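Local structure of probable amidase (Thermus thermophilus, 2DC0) at residues N235-V240 / E270-S275; L358-L363 / E404-G409; P198-T203 / T286-Y291; M117-L122 / E306-Q311. The protein is a probable amidase of the amidase signature family, an alpha/beta protein built round a large mixed beta-sheet flanked by helices. One frame throughout, in Å; residues are numbered along the deposited sequence.

Contact 1: N235-V240 / E270-S275; sequences NPVFGV and EVREVS
V237 to V240 and E270 to E273 pair as parallel strands, V237 opposite E270 and V240 opposite E273, with axes 4.6 Å apart and turned by 29°. They are the two strands of a beta-alpha-beta crossover whose connection carries helix 251-263. Strand 270-273 is an outermost strand of the large mixed sheet of the amidase signature fold; strand 350-354 flanks 237-240 on its other side. Five backbone hydrogen bonds join the pair: E270 N to P236 O, F238 N to E270 O, R272 N to F238 O, V240 N to R272 O and V274 N to V240 O. The last completes the V240-E273 pairing, its donor standing above the carbonyl plane of V240.

On one face of the sheet V240 CG2 meets V271 CG1 at 3.8 Å, and L261 of helix 251-263 packs on both valines. The F238 ring on this face is packed by L425 and W428 of helix 419-430. On the opposite face V237, E270 and R272 form a cluster. R272, extended from CG to NE, forms a side-on salt bridge with E270, with NE 2.6 Å from OE2 and NH2 3.1 Å from OE1. V237 CG1, anti to the backbone N (chi1 179°), lies over one face of the guanidinium, offset toward the rim, with R272 NE 3.5 Å away.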
loop_
_atom_site.group_PDB
_atom_site.type_symbol
_atom_site.label_atom_id
_atom_site.label_comp_id
_atom_site.label_asym_id
_atom_site.label_seq_id
_atom_site.Cartn_x
_atom_site.Cartn_y
_atom_site.Cartn_z
ATOM N N ASN A 235 21.189 7.281 -18.552
ATOM C CA ASN A 235 21.885 7.147 -17.277
ATOM C C ASN A 235 20.976 6.567 -16.195
ATOM O O ASN A 235 20.812 7.144 -15.122
ATOM C CB ASN A 235 22.411 8.513 -16.840
ATOM C CG ASN A 235 23.476 9.053 -17.783
ATOM O OD1 ASN A 235 23.583 10.261 -18.003
ATOM N ND2 ASN A 235 24.276 8.155 -18.336
ATOM N N PRO A 236 20.370 5.404 -16.469
ATOM C CA PRO A 236 19.484 4.777 -15.488
ATOM C C PRO A 236 20.238 4.433 -14.208
ATOM O O PRO A 236 21.418 4.079 -14.246
ATOM C CB PRO A 236 18.984 3.536 -16.221
ATOM C CG PRO A 236 20.157 3.176 -17.091
ATOM C CD PRO A 236 20.572 4.523 -17.633
ATOM N N VAL A 237 19.560 4.565 -13.075
ATOM C CA VAL A 237 20.154 4.250 -11.780
ATOM C C VAL A 237 19.370 3.062 -11.233
ATOM O O VAL A 237 18.170 3.162 -10.984
ATOM C CB VAL A 237 20.033 5.434 -10.793
ATOM C CG1 VAL A 237 20.645 5.057 -9.449
ATOM C CG2 VAL A 237 20.740 6.667 -11.368
ATOM N N PHE A 238 20.054 1.939 -11.055
ATOM C CA PHE A 238 19.416 0.729 -10.561
ATOM C C PHE A 238 19.813 0.428 -9.127
ATOM O O PHE A 238 20.991 0.488 -8.775
ATOM C CB PHE A 238 19.789 -0.454 -11.453
ATOM C CG PHE A 238 19.285 -0.332 -12.864
ATOM C CD1 PHE A 238 17.927 -0.481 -13.148
ATOM C CD2 PHE A 238 20.169 -0.084 -13.912
ATOM C CE1 PHE A 238 17.459 -0.391 -14.459
ATOM C CE2 PHE A 238 19.712 0.010 -15.226
ATOM C CZ PHE A 238 18.353 -0.145 -15.501
ATOM N N GLY A 239 18.820 0.107 -8.303
ATOM C CA GLY A 239 19.088 -0.229 -6.917
ATOM C C GLY A 239 19.110 -1.740 -6.766
ATOM O O GLY A 239 18.275 -2.444 -7.343
ATOM N N VAL A 240 20.068 -2.243 -5.997
ATOM C CA VAL A 240 20.197 -3.679 -5.779
ATOM C C VAL A 240 20.089 -3.963 -4.283
ATOM O O VAL A 240 20.920 -3.507 -3.496
ATOM C CB VAL A 240 21.559 -4.191 -6.319
ATOM C CG1 VAL A 240 21.720 -5.672 -6.035
ATOM C CG2 VAL A 240 21.646 -3.929 -7.820
ATOM N N GLU A 270 24.108 3.267 -13.678
ATOM C CA GLU A 270 24.690 3.293 -12.339
ATOM C C GLU A 270 24.037 2.220 -11.476
ATOM O O GLU A 270 22.851 1.923 -11.626
ATOM C CB GLU A 270 24.487 4.656 -11.679
ATOM C CG GLU A 270 25.466 4.912 -10.536
ATOM C CD GLU A 270 24.996 5.993 -9.579
ATOM O OE1 GLU A 270 24.485 7.029 -10.051
ATOM O OE2 GLU A 270 25.148 5.806 -8.351
ATOM N N VAL A 271 24.823 1.641 -10.577
ATOM C CA VAL A 271 24.333 0.600 -9.687
ATOM C C VAL A 271 24.543 1.012 -8.235
ATOM O O VAL A 271 25.673 1.270 -7.816
ATOM C CB VAL A 271 25.080 -0.727 -9.922
ATOM C CG1 VAL A 271 24.542 -1.800 -8.991
ATOM C CG2 VAL A 271 24.932 -1.154 -11.381
ATOM N N ARG A 272 23.459 1.072 -7.470
ATOM C CA ARG A 272 23.548 1.448 -6.065
ATOM C C ARG A 272 22.935 0.377 -5.180
ATOM O O ARG A 272 21.861 -0.146 -5.476
ATOM C CB ARG A 272 22.816 2.770 -5.804
ATOM C CG ARG A 272 23.358 3.971 -6.573
ATOM C CD ARG A 272 22.552 5.236 -6.249
ATOM N NE ARG A 272 22.929 6.363 -7.102
ATOM C CZ ARG A 272 22.350 7.560 -7.070
ATOM N NH1 ARG A 272 21.358 7.799 -6.221
ATOM N NH2 ARG A 272 22.762 8.519 -7.893
ATOM N N GLU A 273 23.625 0.043 -4.097
ATOM C CA GLU A 273 23.095 -0.937 -3.167
ATOM C C GLU A 273 21.985 -0.247 -2.392
ATOM O O GLU A 273 22.102 0.934 -2.067
ATOM C CB GLU A 273 24.158 -1.399 -2.167
ATOM C CG GLU A 273 23.638 -2.513 -1.264
ATOM C CD GLU A 273 24.561 -2.835 -0.108
ATOM O OE1 GLU A 273 25.777 -2.563 -0.203
ATOM O OE2 GLU A 273 24.063 -3.384 0.895
ATOM N N VAL A 274 20.907 -0.974 -2.114
ATOM C CA VAL A 274 19.792 -0.433 -1.339
ATOM C C VAL A 274 19.439 -1.479 -0.292
ATOM O O VAL A 274 19.792 -2.650 -0.440
ATOM C CB VAL A 274 18.521 -0.162 -2.203
ATOM C CG1 VAL A 274 18.815 0.882 -3.271
ATOM C CG2 VAL A 274 18.025 -1.457 -2.826
ATOM N N SER A 275 18.750 -1.059 0.764
ATOM C CA SER A 275 18.349 -1.982 1.824
ATOM C C SER A 275 16.865 -2.321 1.715
ATOM O O SER A 275 16.025 -1.428 1.606
ATOM C CB SER A 275 18.632 -1.371 3.200
ATOM O OG SER A 275 18.137 -2.209 4.238
#

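Contact 2: L358-L363 / E404-G409; sequences LPAPPL and EGMPVG
P359 sets its ring against M406, a selenomethionine, CB to CB at 3.5 Å, tighter than usual for two carbons. The outer corner of the same ring, CG, meets the carboxylate of E404, 3.9 Å from OE1, where the two side chains cross at about a right angle. M406 is bent at both chi2 (-66°) and chi3 (-74°); the second bend sets CE 3.9 Å from A360 CB. P359 and A360 belong to the loop that leaves strand 350-354 of the central sheet. E404 and G405, both with positive phi, make the tight turn of the beta-hairpin between strands 395-403 and 406-413 of that sheet, so the loop lies against the start of the returning strand. V403, at the end of the first strand, also packs on P359. No direct hydrogen bond joins the two segments. A water takes that place, accepting from A360 N at 2.8 Å and donating to P407 O at 2.7 Å. R142 adds a second polar link from outside: its NH2 forms a salt bridge with E404 OE1, while NH1 is hydrogen-bonded to A360 O. F178 of helix 173-179 also packs on A360.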
loop_
_atom_site.group_PDB
_atom_site.type_symbol
_atom_site.label_atom_id
_atom_site.label_comp_id
_atom_site.label_asym_id
_atom_site.label_seq_id
_atom_site.Cartn_x
_atom_site.Cartn_y
_atom_site.Cartn_z
ATOM N N LEU A 358 17.793 -20.194 -9.205
ATOM C CA LEU A 358 18.387 -21.268 -9.987
ATOM C C LEU A 358 17.599 -21.495 -11.273
ATOM O O LEU A 358 16.463 -21.036 -11.406
ATOM C CB LEU A 358 18.327 -22.572 -9.175
ATOM C CG LEU A 358 18.984 -22.646 -7.791
ATOM C CD1 LEU A 358 18.236 -23.650 -6.932
ATOM C CD2 LEU A 358 20.448 -23.028 -7.939
ATOM N N PRO A 359 18.202 -22.200 -12.246
ATOM C CA PRO A 359 17.461 -22.456 -13.482
ATOM C C PRO A 359 16.357 -23.443 -13.114
ATOM O O PRO A 359 16.401 -24.052 -12.041
ATOM C CB PRO A 359 18.518 -23.070 -14.400
ATOM C CG PRO A 359 19.439 -23.762 -13.429
ATOM C CD PRO A 359 19.573 -22.733 -12.330
ATOM N N ALA A 360 15.364 -23.586 -13.984
ATOM C CA ALA A 360 14.260 -24.511 -13.733
ATOM C C ALA A 360 14.815 -25.886 -13.369
ATOM O O ALA A 360 15.613 -26.456 -14.107
ATOM C CB ALA A 360 13.374 -24.608 -14.973
ATOM N N PRO A 361 14.396 -26.437 -12.221
ATOM C CA PRO A 361 14.874 -27.753 -11.781
ATOM C C PRO A 361 14.069 -28.934 -12.336
ATOM O O PRO A 361 12.983 -28.759 -12.894
ATOM C CB PRO A 361 14.762 -27.654 -10.266
ATOM C CG PRO A 361 13.511 -26.872 -10.092
ATOM C CD PRO A 361 13.588 -25.788 -11.170
ATOM N N PRO A 362 14.607 -30.158 -12.203
ATOM C CA PRO A 362 13.913 -31.352 -12.690
ATOM C C PRO A 362 12.536 -31.496 -12.043
ATOM O O PRO A 362 12.322 -31.067 -10.901
ATOM C CB PRO A 362 14.846 -32.488 -12.274
ATOM C CG PRO A 362 16.196 -31.860 -12.390
ATOM C CD PRO A 362 15.982 -30.482 -11.783
ATOM N N LEU A 363 11.602 -32.098 -12.770
ATOM C CA LEU A 363 10.270 -32.310 -12.221
ATOM C C LEU A 363 10.460 -33.133 -10.947
ATOM O O LEU A 363 11.343 -33.982 -10.895
ATOM C CB LEU A 363 9.405 -33.087 -13.220
ATOM C CG LEU A 363 9.071 -32.329 -14.513
ATOM C CD1 LEU A 363 8.511 -33.276 -15.562
ATOM C CD2 LEU A 363 8.070 -31.228 -14.187
ATOM N N GLU A 404 23.118 -24.023 -16.900
ATOM C CA GLU A 404 22.812 -25.405 -17.253
ATOM C C GLU A 404 22.104 -25.476 -18.613
ATOM O O GLU A 404 21.251 -26.335 -18.836
ATOM C CB GLU A 404 21.953 -26.060 -16.163
ATOM C CG GLU A 404 22.744 -26.419 -14.902
ATOM C CD GLU A 404 21.863 -26.861 -13.745
ATOM O OE1 GLU A 404 20.770 -27.410 -13.991
ATOM O OE2 GLU A 404 22.274 -26.676 -12.579
ATOM N N GLY A 405 22.395 -24.363 -19.387
ATOM C CA GLY A 405 21.762 -24.220 -20.691
ATOM C C GLY A 405 20.301 -23.824 -20.572
ATOM O O GLY A 405 19.556 -23.847 -21.556
HETATM N N MSE A 406 19.912 -23.442 -19.134
HETATM C CA MSE A 406 18.491 -23.071 -18.966
HETATM C C MSE A 406 18.356 -21.569 -18.781
HETATM O O MSE A 406 19.272 -20.908 -18.293
HETATM C CB MSE A 406 17.915 -23.802 -17.756
HETATM C CG MSE A 406 17.899 -25.310 -17.925
HETATM SE SE MSE A 406 16.691 -25.855 -19.342
HETATM C CE MSE A 406 15.025 -25.527 -18.397
ATOM N N PRO A 407 17.207 -21.008 -19.186
ATOM C CA PRO A 407 16.942 -19.571 -19.064
ATOM C C PRO A 407 16.881 -19.138 -17.605
ATOM O O PRO A 407 16.415 -19.886 -16.744
ATOM C CB PRO A 407 15.578 -19.406 -19.743
ATOM C CG PRO A 407 15.535 -20.541 -20.721
ATOM C CD PRO A 407 16.129 -21.676 -19.932
ATOM N N VAL A 408 17.368 -17.931 -17.341
ATOM C CA VAL A 408 17.335 -17.343 -16.008
ATOM C C VAL A 408 16.829 -15.922 -16.208
ATOM O O VAL A 408 17.412 -15.165 -16.982
ATOM C CB VAL A 408 18.726 -17.257 -15.365
ATOM C CG1 VAL A 408 18.599 -16.634 -13.970
ATOM C CG2 VAL A 408 19.352 -18.636 -15.268
ATOM N N GLY A 409 15.754 -15.556 -15.520
ATOM C CA GLY A 409 15.208 -14.223 -15.693
ATOM C C GLY A 409 15.637 -13.157 -14.704
ATOM O O GLY A 409 16.144 -13.455 -13.618
HETATM O O HOH W 1 15.013 -22.169 -16.381
#

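Contact 3: P198-T203 / T286-Y291; sequences PLSRST and TRLVRY
L288 pushes one methyl, CD2, into a group of three hydroxyls: S202 OG at 3.8 Å, T203 OG1 at 3.9 Å and S200 OG at 4.0 Å. Its CG is anti to the backbone N (chi1 -163°), and the side chain crosses that of T203 obliquely. V289, the next residue, turns both methyls to the loop. CG2 lies 3.9 Å from S200 CB and just as near to S200 OG, while CG1 reaches the branch carbon CG of L199 at 4.4 Å. Two of the hydroxyls are bonded directly: T203 OG1 donates to S200 OG at 3.1 Å, with S200 OG anti to its backbone N (chi1 170°). This is a buried loop-on-helix packing of the alpha/beta fold, in which the connection between sheet strands 182-185 and 206-210 rests on helix 281-296. One turn beyond L288 on that helix, E292 hydrogen-bonds S200 OG through OE1 and S202 OG through OE2, so a carboxylate serves the polar side of the loop beside the valine and leucine. R334 of helix 324-345 is a further partner of S202 OG. The loop also reaches the dimer interface, where R201 makes a salt bridge with D329 of the second subunit.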
loop_
_atom_site.group_PDB
_atom_site.type_symbol
_atom_site.label_atom_id
_atom_site.label_comp_id
_atom_site.label_asym_id
_atom_site.label_seq_id
_atom_site.Cartn_x
_atom_site.Cartn_y
_atom_site.Cartn_z
ATOM N N PRO A 198 -10.630 -15.851 -8.869
ATOM C CA PRO A 198 -9.619 -15.246 -7.998
ATOM C C PRO A 198 -8.869 -16.251 -7.117
ATOM O O PRO A 198 -9.307 -17.390 -6.929
ATOM C CB PRO A 198 -10.432 -14.248 -7.177
ATOM C CG PRO A 198 -11.766 -14.936 -7.037
ATOM C CD PRO A 198 -11.998 -15.549 -8.408
ATOM N N LEU A 199 -7.709 -15.839 -6.616
ATOM C CA LEU A 199 -6.938 -16.671 -5.701
ATOM C C LEU A 199 -6.931 -15.813 -4.440
ATOM O O LEU A 199 -7.528 -16.162 -3.426
ATOM C CB LEU A 199 -5.510 -16.885 -6.202
ATOM C CG LEU A 199 -4.597 -17.691 -5.265
ATOM C CD1 LEU A 199 -5.163 -19.086 -5.026
ATOM C CD2 LEU A 199 -3.204 -17.786 -5.885
ATOM N N SER A 200 -6.258 -14.674 -4.536
ATOM C CA SER A 200 -6.186 -13.702 -3.458
ATOM C C SER A 200 -6.605 -12.384 -4.099
ATOM O O SER A 200 -5.817 -11.758 -4.800
ATOM C CB SER A 200 -4.757 -13.589 -2.932
ATOM O OG SER A 200 -4.637 -12.489 -2.045
ATOM N N ARG A 201 -7.847 -11.970 -3.872
ATOM C CA ARG A 201 -8.344 -10.736 -4.463
ATOM C C ARG A 201 -7.500 -9.492 -4.199
ATOM O O ARG A 201 -7.418 -8.623 -5.060
ATOM C CB ARG A 201 -9.779 -10.471 -4.005
ATOM C CG ARG A 201 -10.817 -11.440 -4.562
ATOM C CD ARG A 201 -12.155 -11.228 -3.870
ATOM N NE ARG A 201 -12.625 -9.854 -4.019
ATOM C CZ ARG A 201 -13.469 -9.256 -3.182
ATOM N NH1 ARG A 201 -13.939 -9.914 -2.127
ATOM N NH2 ARG A 201 -13.842 -8.001 -3.398
ATOM N N SER A 202 -6.874 -9.394 -3.027
ATOM C CA SER A 202 -6.075 -8.209 -2.717
ATOM C C SER A 202 -4.613 -8.346 -3.128
ATOM O O SER A 202 -3.802 -7.456 -2.865
ATOM C CB SER A 202 -6.157 -7.880 -1.219
ATOM O OG SER A 202 -5.492 -8.850 -0.433
ATOM N N THR A 203 -4.280 -9.451 -3.788
ATOM C CA THR A 203 -2.908 -9.675 -4.214
ATOM C C THR A 203 -2.787 -10.168 -5.656
ATOM O O THR A 203 -1.691 -10.135 -6.232
ATOM C CB THR A 203 -2.213 -10.679 -3.273
ATOM O OG1 THR A 203 -2.425 -10.275 -1.914
ATOM C CG2 THR A 203 -0.725 -10.717 -3.546
ATOM N N THR A 286 2.282 -15.783 2.654
ATOM C CA THR A 286 1.669 -17.100 2.727
ATOM C C THR A 286 0.340 -17.118 3.481
ATOM O O THR A 286 -0.662 -17.620 2.970
ATOM C CB THR A 286 2.635 -18.098 3.365
ATOM O OG1 THR A 286 3.816 -18.177 2.561
ATOM C CG2 THR A 286 1.999 -19.487 3.457
ATOM N N ARG A 287 0.324 -16.561 4.688
ATOM C CA ARG A 287 -0.901 -16.546 5.476
ATOM C C ARG A 287 -1.997 -15.711 4.829
ATOM O O ARG A 287 -3.150 -16.132 4.766
ATOM C CB ARG A 287 -0.619 -16.024 6.888
ATOM C CG ARG A 287 0.439 -16.829 7.613
ATOM C CD ARG A 287 0.508 -16.493 9.094
ATOM N NE ARG A 287 1.518 -17.312 9.765
ATOM C CZ ARG A 287 1.545 -17.548 11.074
ATOM N NH1 ARG A 287 0.614 -17.029 11.864
ATOM N NH2 ARG A 287 2.501 -18.307 11.594
ATOM N N LEU A 288 -1.637 -14.532 4.337
ATOM C CA LEU A 288 -2.613 -13.657 3.716
ATOM C C LEU A 288 -3.273 -14.305 2.499
ATOM O O LEU A 288 -4.495 -14.324 2.390
ATOM C CB LEU A 288 -1.946 -12.331 3.327
ATOM C CG LEU A 288 -2.908 -11.176 3.036
ATOM C CD1 LEU A 288 -2.194 -9.832 3.149
ATOM C CD2 LEU A 288 -3.495 -11.368 1.649
ATOM N N VAL A 289 -2.459 -14.845 1.595
ATOM C CA VAL A 289 -2.963 -15.483 0.386
ATOM C C VAL A 289 -3.741 -16.774 0.666
ATOM O O VAL A 289 -4.834 -16.968 0.136
ATOM C CB VAL A 289 -1.798 -15.771 -0.604
ATOM C CG1 VAL A 289 -2.259 -16.714 -1.724
ATOM C CG2 VAL A 289 -1.313 -14.449 -1.220
ATOM N N ARG A 290 -3.186 -17.661 1.485
ATOM C CA ARG A 290 -3.880 -18.915 1.789
ATOM C C ARG A 290 -5.224 -18.658 2.463
ATOM O O ARG A 290 -6.195 -19.369 2.200
ATOM C CB ARG A 290 -3.014 -19.810 2.674
ATOM C CG ARG A 290 -1.819 -20.382 1.928
ATOM C CD ARG A 290 -0.999 -21.299 2.798
ATOM N NE ARG A 290 0.049 -21.966 2.037
ATOM C CZ ARG A 290 1.002 -22.711 2.581
ATOM N NH1 ARG A 290 1.036 -22.880 3.896
ATOM N NH2 ARG A 290 1.919 -23.284 1.810
ATOM N N TYR A 291 -5.283 -17.643 3.324
ATOM C CA TYR A 291 -6.532 -17.316 4.001
ATOM C C TYR A 291 -7.588 -16.920 2.976
ATOM O O TYR A 291 -8.702 -17.448 2.992
ATOM C CB TYR A 291 -6.347 -16.157 4.984
ATOM C CG TYR A 291 -7.630 -15.772 5.702
ATOM C CD1 TYR A 291 -8.031 -16.437 6.862
ATOM C CD2 TYR A 291 -8.464 -14.773 5.197
ATOM C CE1 TYR A 291 -9.233 -16.120 7.503
ATOM C CE2 TYR A 291 -9.669 -14.445 5.829
ATOM C CZ TYR A 291 -10.043 -15.127 6.981
ATOM O OH TYR A 291 -11.228 -14.819 7.604
#

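Contact 4: M117-L122 / E306-Q311; sequences MHEIAL and EGFSPQ
E119 extends its carboxylate to the backbone and hydroxyl of S309, and a single oxygen, OE1, accepts both bonds. S309 OG reaches it at 2.5 Å, nearly in line with the C-O bond, and S309 N at 2.8 Å on the syn side. The chain of E119 is extended from a CG anti to the backbone N (chi1 180°). Its second oxygen, OE2, is hydrogen-bonded to T87 OG1 and W130 NE1, so both oxygens of the buried carboxylate are satisfied. S309 is the N-cap of helix 310-321, its OG also making a weak bond to V312 N; a negative charge at this helix start is probably favourable. The contact thus ties the loop after sheet strand 110-115 to the start of helix 310-321 in this alpha/beta fold. F308, just before the cap, presents its ring edge to I120, with CE1 4.0 Å from CG2, the side chains crossing at about a right angle; A300 and L301 of helix 298-303 also touch F308. Q311 meets H118 tip to tip: its NE2 donates to H118 NE2 at 2.8 Å with an N-H...N angle of 172°. The donor lies in the ring plane, though ring and amide planes are 37° apart.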
loop_
_atom_site.group_PDB
_atom_site.type_symbol
_atom_site.label_atom_id
_atom_site.label_comp_id
_atom_site.label_asym_id
_atom_site.label_seq_id
_atom_site.Cartn_x
_atom_site.Cartn_y
_atom_site.Cartn_z
HETATM N N MSE A 117 -2.404 -24.818 -16.211
HETATM C CA MSE A 117 -1.901 -23.967 -15.108
HETATM C C MSE A 117 -1.823 -24.803 -13.848
HETATM O O MSE A 117 -2.472 -25.844 -13.737
HETATM C CB MSE A 117 -2.859 -22.794 -14.899
HETATM C CG MSE A 117 -4.311 -23.226 -14.780
HETATM SE SE MSE A 117 -5.458 -21.753 -14.291
HETATM C CE MSE A 117 -5.156 -21.748 -12.363
ATOM N N HIS A 118 -1.101 -24.383 -12.981
ATOM C CA HIS A 118 -0.977 -25.086 -11.719
ATOM C C HIS A 118 -2.382 -25.028 -11.136
ATOM O O HIS A 118 -3.052 -23.997 -11.246
ATOM C CB HIS A 118 0.014 -24.369 -10.798
ATOM C CG HIS A 118 0.443 -25.194 -9.626
ATOM N ND1 HIS A 118 1.642 -25.871 -9.594
ATOM C CD2 HIS A 118 -0.199 -25.507 -8.476
ATOM C CE1 HIS A 118 1.721 -26.568 -8.474
ATOM N NE2 HIS A 118 0.617 -26.363 -7.778
ATOM N N GLU A 119 -2.823 -26.125 -10.524
ATOM C CA GLU A 119 -4.167 -26.202 -9.962
ATOM C C GLU A 119 -4.614 -24.973 -9.171
ATOM O O GLU A 119 -3.977 -24.586 -8.188
ATOM C CB GLU A 119 -4.312 -27.465 -9.111
ATOM C CG GLU A 119 -5.694 -27.617 -8.483
ATOM C CD GLU A 119 -5.947 -29.024 -7.962
ATOM O OE1 GLU A 119 -5.004 -29.630 -7.419
ATOM O OE2 GLU A 119 -7.089 -29.506 -8.085
ATOM N N ILE A 120 -5.738 -24.412 -9.620
ATOM C CA ILE A 120 -6.380 -23.204 -9.101
ATOM C C ILE A 120 -5.406 -22.069 -8.839
ATOM O O ILE A 120 -5.680 -21.181 -8.028
ATOM C CB ILE A 120 -7.229 -23.443 -7.815
ATOM C CG1 ILE A 120 -6.355 -23.956 -6.670
ATOM C CG2 ILE A 120 -8.383 -24.389 -8.125
ATOM C CD1 ILE A 120 -7.006 -23.905 -5.290
ATOM N N ALA A 121 -4.278 -22.105 -9.545
ATOM C CA ALA A 121 -3.226 -21.089 -9.449
ATOM C C ALA A 121 -2.525 -21.084 -8.097
ATOM O O ALA A 121 -1.799 -20.150 -7.773
ATOM C CB ALA A 121 -3.798 -19.712 -9.736
ATOM N N LEU A 122 -2.732 -22.131 -7.308
ATOM C CA LEU A 122 -2.109 -22.200 -5.996
ATOM C C LEU A 122 -0.850 -23.057 -6.035
ATOM O O LEU A 122 -0.821 -24.171 -5.509
ATOM C CB LEU A 122 -3.103 -22.755 -4.976
ATOM C CG LEU A 122 -2.685 -22.739 -3.506
ATOM C CD1 LEU A 122 -2.195 -21.346 -3.112
ATOM C CD2 LEU A 122 -3.876 -23.145 -2.654
ATOM N N GLU A 306 -11.792 -34.120 -2.651
ATOM C CA GLU A 306 -11.036 -35.031 -3.504
ATOM C C GLU A 306 -10.811 -34.456 -4.900
ATOM O O GLU A 306 -10.062 -35.019 -5.699
ATOM C CB GLU A 306 -11.751 -36.382 -3.611
ATOM C CG GLU A 306 -13.098 -36.364 -4.337
ATOM C CD GLU A 306 -14.190 -35.647 -3.560
ATOM O OE1 GLU A 306 -14.252 -35.806 -2.321
ATOM O OE2 GLU A 306 -15.002 -34.939 -4.192
ATOM N N GLY A 307 -11.466 -33.335 -5.189
ATOM C CA GLY A 307 -11.309 -32.705 -6.483
ATOM C C GLY A 307 -10.015 -31.916 -6.549
ATOM O O GLY A 307 -9.582 -31.516 -7.629
ATOM N N PHE A 308 -9.404 -31.688 -5.386
ATOM C CA PHE A 308 -8.147 -30.952 -5.288
ATOM C C PHE A 308 -7.003 -31.939 -5.083
ATOM O O PHE A 308 -7.180 -32.971 -4.438
ATOM C CB PHE A 308 -8.171 -29.987 -4.093
ATOM C CG PHE A 308 -9.155 -28.857 -4.226
ATOM C CD1 PHE A 308 -8.955 -27.844 -5.159
ATOM C CD2 PHE A 308 -10.279 -28.797 -3.403
ATOM C CE1 PHE A 308 -9.859 -26.788 -5.270
ATOM C CE2 PHE A 308 -11.189 -27.748 -3.506
ATOM C CZ PHE A 308 -10.979 -26.739 -4.441
ATOM N N SER A 309 -5.832 -31.625 -5.628
ATOM C CA SER A 309 -4.666 -32.494 -5.462
ATOM C C SER A 309 -4.199 -32.376 -4.010
ATOM O O SER A 309 -4.543 -31.412 -3.320
ATOM C CB SER A 309 -3.541 -32.052 -6.398
ATOM O OG SER A 309 -3.127 -30.722 -6.100
ATOM N N PRO A 310 -3.423 -33.358 -3.519
ATOM C CA PRO A 310 -2.939 -33.311 -2.132
ATOM C C PRO A 310 -2.231 -31.996 -1.771
ATOM O O PRO A 310 -2.550 -31.376 -0.755
ATOM C CB PRO A 310 -2.008 -34.517 -2.053
ATOM C CG PRO A 310 -2.677 -35.500 -2.976
ATOM C CD PRO A 310 -3.061 -34.635 -4.164
ATOM N N GLN A 311 -1.278 -31.582 -2.607
ATOM C CA GLN A 311 -0.516 -30.346 -2.393
ATOM C C GLN A 311 -1.450 -29.149 -2.237
ATOM O O GLN A 311 -1.370 -28.408 -1.258
ATOM C CB GLN A 311 0.430 -30.080 -3.575
ATOM C CG GLN A 311 1.396 -28.897 -3.376
ATOM C CD GLN A 311 1.648 -28.095 -4.661
ATOM O OE1 GLN A 311 2.780 -27.653 -4.933
ATOM N NE2 GLN A 311 0.588 -27.892 -5.450
#

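Contacts 3 and 4 are direct neighbours, with centres 15 Å apart: L199 of contact 3 packs with CD2 3.3 Å from A121 O and with CD1 4.2 Å from L122 CD1 of contact 4. Contacts 1 and 2 both reach the large mixed sheet, contact 1 at its edge and contact 2 on the hairpin strand 406-413, but their nearest atoms stay about 12 Å apart. Contact 2 comes within about 10 Å of contact 4, nearest atoms again. Contacts 1 and 4 lie on opposite sides of the chain's centre, their own centres 39 Å apart. Strand 270-273 of contact 1 is followed in the chain by helix 281-296 of contact 3.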